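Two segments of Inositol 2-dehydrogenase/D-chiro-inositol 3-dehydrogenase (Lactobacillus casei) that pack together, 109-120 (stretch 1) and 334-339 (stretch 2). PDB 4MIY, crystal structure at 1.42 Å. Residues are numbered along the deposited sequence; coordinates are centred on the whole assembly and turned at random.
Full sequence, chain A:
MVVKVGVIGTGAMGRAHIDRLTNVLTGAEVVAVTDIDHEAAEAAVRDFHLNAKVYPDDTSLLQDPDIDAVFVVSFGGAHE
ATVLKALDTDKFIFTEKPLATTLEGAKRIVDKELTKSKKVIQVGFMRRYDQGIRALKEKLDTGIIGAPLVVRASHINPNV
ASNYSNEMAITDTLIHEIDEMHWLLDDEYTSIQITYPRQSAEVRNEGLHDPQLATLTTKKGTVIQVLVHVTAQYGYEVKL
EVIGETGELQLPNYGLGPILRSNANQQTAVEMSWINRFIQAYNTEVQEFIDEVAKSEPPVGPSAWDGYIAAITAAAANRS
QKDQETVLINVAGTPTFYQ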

# COMPACT_ATOMS: atom_id res chain seq x y z
N ILE A 109 36.27 -20.35 20.87
CA ILE A 109 36.26 -18.91 21.04
C ILE A 109 35.44 -18.57 22.24
O ILE A 109 35.88 -17.84 23.09
CB ILE A 109 35.79 -18.21 19.80
CG1 ILE A 109 36.80 -18.40 18.69
CG2 ILE A 109 35.61 -16.74 20.05
CD1 ILE A 109 36.48 -17.76 17.38
N VAL A 110 34.27 -19.14 22.35
CA VAL A 110 33.44 -18.95 23.50
C VAL A 110 34.14 -19.31 24.86
O VAL A 110 34.04 -18.59 25.84
CB VAL A 110 32.12 -19.68 23.33
CG1 VAL A 110 31.38 -19.72 24.55
CG2 VAL A 110 31.30 -18.98 22.27
N ASP A 111 34.84 -20.42 24.87
CA ASP A 111 35.43 -20.92 26.08
C ASP A 111 36.56 -20.03 26.49
O ASP A 111 36.75 -19.77 27.64
CB ASP A 111 35.95 -22.34 25.87
CG ASP A 111 34.86 -23.37 25.83
OD1 ASP A 111 33.76 -23.13 26.36
OD2 ASP A 111 35.13 -24.46 25.31
N LYS A 112 37.31 -19.56 25.53
CA LYS A 112 38.39 -18.68 25.81
C LYS A 112 37.98 -17.28 26.23
O LYS A 112 38.51 -16.72 27.15
CB LYS A 112 39.27 -18.58 24.61
CG LYS A 112 40.46 -17.84 24.93
CD LYS A 112 41.38 -17.84 23.84
CE LYS A 112 42.75 -17.64 24.32
NZ LYS A 112 43.71 -17.36 23.26
N GLU A 113 37.02 -16.71 25.52
CA GLU A 113 36.54 -15.42 25.91
C GLU A 113 35.98 -15.46 27.32
O GLU A 113 36.11 -14.52 28.06
CB GLU A 113 35.54 -14.83 24.90
CG GLU A 113 35.30 -13.36 25.12
CD GLU A 113 34.27 -12.71 24.22
OE1 GLU A 113 33.29 -13.38 23.85
OE2 GLU A 113 34.46 -11.55 23.93
N LEU A 114 35.37 -16.59 27.68
CA LEU A 114 34.78 -16.79 29.00
C LEU A 114 35.81 -16.80 30.14
O LEU A 114 35.44 -16.64 31.27
CB LEU A 114 33.98 -18.09 29.06
CG LEU A 114 32.56 -17.97 28.58
CD2 LEU A 114 31.86 -17.19 29.52
N THR A 115 37.07 -16.97 29.79
CA THR A 115 38.18 -16.83 30.70
C THR A 115 38.62 -15.38 30.92
O THR A 115 39.46 -15.12 31.76
CB THR A 115 39.41 -17.59 30.23
OG1 THR A 115 40.04 -16.97 29.13
CG2 THR A 115 39.07 -19.00 29.92
N LYS A 116 38.06 -14.45 30.17
CA LYS A 116 38.47 -13.07 30.26
C LYS A 116 37.66 -12.34 31.27
O LYS A 116 36.65 -12.82 31.69
CB LYS A 116 38.30 -12.36 28.91
CG LYS A 116 39.17 -12.81 27.79
CD LYS A 116 40.42 -13.46 28.26
CE LYS A 116 41.60 -12.79 27.64
NZ LYS A 116 42.51 -13.78 27.03
N SER A 117 38.10 -11.14 31.66
CA SER A 117 37.41 -10.45 32.72
C SER A 117 36.18 -9.73 32.21
O SER A 117 35.30 -9.37 32.95
CB SER A 117 38.32 -9.47 33.45
OG SER A 117 38.98 -8.62 32.56
N LYS A 118 36.17 -9.53 30.90
CA LYS A 118 35.06 -8.90 30.25
C LYS A 118 35.00 -9.25 28.76
O LYS A 118 35.96 -9.58 28.15
CB LYS A 118 35.12 -7.40 30.45
CG LYS A 118 36.25 -6.69 29.78
CD LYS A 118 36.00 -5.19 29.70
CE LYS A 118 37.18 -4.38 29.16
NZ LYS A 118 37.62 -4.49 27.77
N LYS A 119 33.80 -9.12 28.22
CA LYS A 119 33.51 -9.43 26.85
C LYS A 119 34.15 -8.42 25.90
O LYS A 119 34.13 -7.24 26.17
CB LYS A 119 32.01 -9.44 26.69
CG LYS A 119 31.48 -9.99 25.42
CD LYS A 119 29.98 -9.90 25.42
CE LYS A 119 29.50 -8.52 25.13
NZ LYS A 119 28.09 -8.42 24.86
N VAL A 120 34.72 -8.89 24.81
CA VAL A 120 35.33 -8.02 23.83
C VAL A 120 34.89 -8.27 22.40
O VAL A 120 35.19 -7.51 21.56
CB VAL A 120 36.87 -8.09 23.88
CG1 VAL A 120 37.39 -7.39 25.10
CG2 VAL A 120 37.34 -9.49 23.88
N THR A 334 22.74 -20.04 28.17
CA THR A 334 23.72 -19.02 27.93
C THR A 334 24.50 -18.69 29.19
O THR A 334 23.91 -18.41 30.20
CB THR A 334 23.01 -17.77 27.58
OG1 THR A 334 21.85 -18.08 26.80
CG2 THR A 334 23.90 -16.90 26.80
N PRO A 335 25.82 -18.74 29.13
CA PRO A 335 26.57 -18.30 30.29
C PRO A 335 26.16 -16.92 30.69
O PRO A 335 25.92 -16.10 29.83
CB PRO A 335 27.97 -18.23 29.74
CG PRO A 335 28.02 -19.27 28.76
CD PRO A 335 26.71 -19.18 28.06
N THR A 336 26.10 -16.63 32.00
CA THR A 336 25.66 -15.30 32.41
C THR A 336 26.57 -14.21 31.84
O THR A 336 26.16 -13.08 31.65
CB THR A 336 25.47 -15.13 33.99
OG1 THR A 336 24.83 -16.26 34.58
CG2 THR A 336 24.61 -13.97 34.25
N PHE A 337 27.80 -14.58 31.54
CA PHE A 337 28.77 -13.71 30.93
C PHE A 337 28.21 -13.04 29.65
O PHE A 337 28.64 -11.95 29.28
CB PHE A 337 29.98 -14.56 30.64
CG PHE A 337 31.14 -13.86 29.98
CD1 PHE A 337 31.23 -13.75 28.62
CD2 PHE A 337 32.18 -13.38 30.72
CE1 PHE A 337 32.27 -13.16 28.06
CE2 PHE A 337 33.22 -12.81 30.14
CZ PHE A 337 33.27 -12.69 28.82
N TYR A 338 27.22 -13.67 29.03
CA TYR A 338 26.70 -13.25 27.72
C TYR A 338 25.27 -12.69 27.78
O TYR A 338 24.58 -12.67 26.80
CB TYR A 338 26.81 -14.41 26.69
CG TYR A 338 28.23 -14.76 26.22
CD1 TYR A 338 28.93 -13.92 25.39
CD2 TYR A 338 28.84 -15.95 26.56
CE1 TYR A 338 30.17 -14.23 24.94
CE2 TYR A 338 30.09 -16.26 26.11
CZ TYR A 338 30.78 -15.39 25.31
OH TYR A 338 32.01 -15.61 24.83
N GLN A 339 24.84 -12.23 28.95
CA GLN A 339 23.56 -11.55 29.06
C GLN A 339 23.75 -10.11 29.49
O GLN A 339 23.89 -9.21 28.68
CB GLN A 339 22.64 -12.26 30.05
CG GLN A 339 22.44 -13.73 29.79
CD GLN A 339 22.21 -14.51 31.04
OE1 GLN A 339 22.50 -14.03 32.12
NE2 GLN A 339 21.70 -15.71 30.91

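The C-terminal residues of the chain lay two aromatic side chains, Phe 337 and Tyr 338, against a helix and the residues that follow it. The contact buries 411 Å², counting both sides.

Glu 113 is the polar anchor. Its CA-to-CB bond points toward stretch 2, and chi1 and chi2 are both t, so the side chain is extended. This carries the carboxylate to the Tyr 338 hydroxyl, where Tyr 338 OH donates a hydrogen bond to Glu 113 OE1 at 2.8 Å. Glu 113 OE1 lies at the edge of the tyrosine ring, near its plane. The other carboxylate oxygen faces its own stretch: Val 120 N donates to Glu 113 OE2 at 2.8 Å, with an angle of 163°. One side chain thus ties the helix to Val 120 and to the chain terminus.

Tyr 338 starts sideways from CA, but with chi1 m (-71°) its end comes nearer to stretch 1. The ring runs between aliphatic groups on its way to Glu 113. Val 110 CG1 is 4.0 Å from Tyr 338 CE2, and Leu 114 CG is 3.9 Å from the same atom. Lys 119 adds its aliphatic part, with Lys 119 CD 4.2 Å from Tyr 338 CD1. Lys 119 has chi1 and chi2 t and turns at chi3 (p, 78°). Its NZ is hydrogen-bonded elsewhere in the structure.

Phe 337 has the largest covered area, 117 Å². Its CB points toward stretch 1, and chi1 at 180° (t) extends the ring into the bend of the loop. Leu 114 CA lies over one face. Backbone atoms approach obliquely: Glu 113 O is 3.5 Å from Phe 337 CZ, and Lys 119 N is 3.7 Å from the same CZ. The type I turn from Glu 113 to Lys 116 helps to shape this site. Glu 113 O also accepts a hydrogen bond from Lys 116 N at 2.9 Å, so its contact with the ring does not leave it unpaired.

Leu 114 begins sideways, and its end comes nearer to stretch 2 with chi1 at -85° (m). Leu 114 CD2 is 3.4 Å from Phe 337 CB, a close apolar contact, and 4.0 Å from Pro 335 CB. CD1 is not modelled, so the contacts of that methyl cannot be described.

Thr 115 points away. With chi1 p, its OG1 turns back to the helix and donates to Lys 112 O at 2.5 Å.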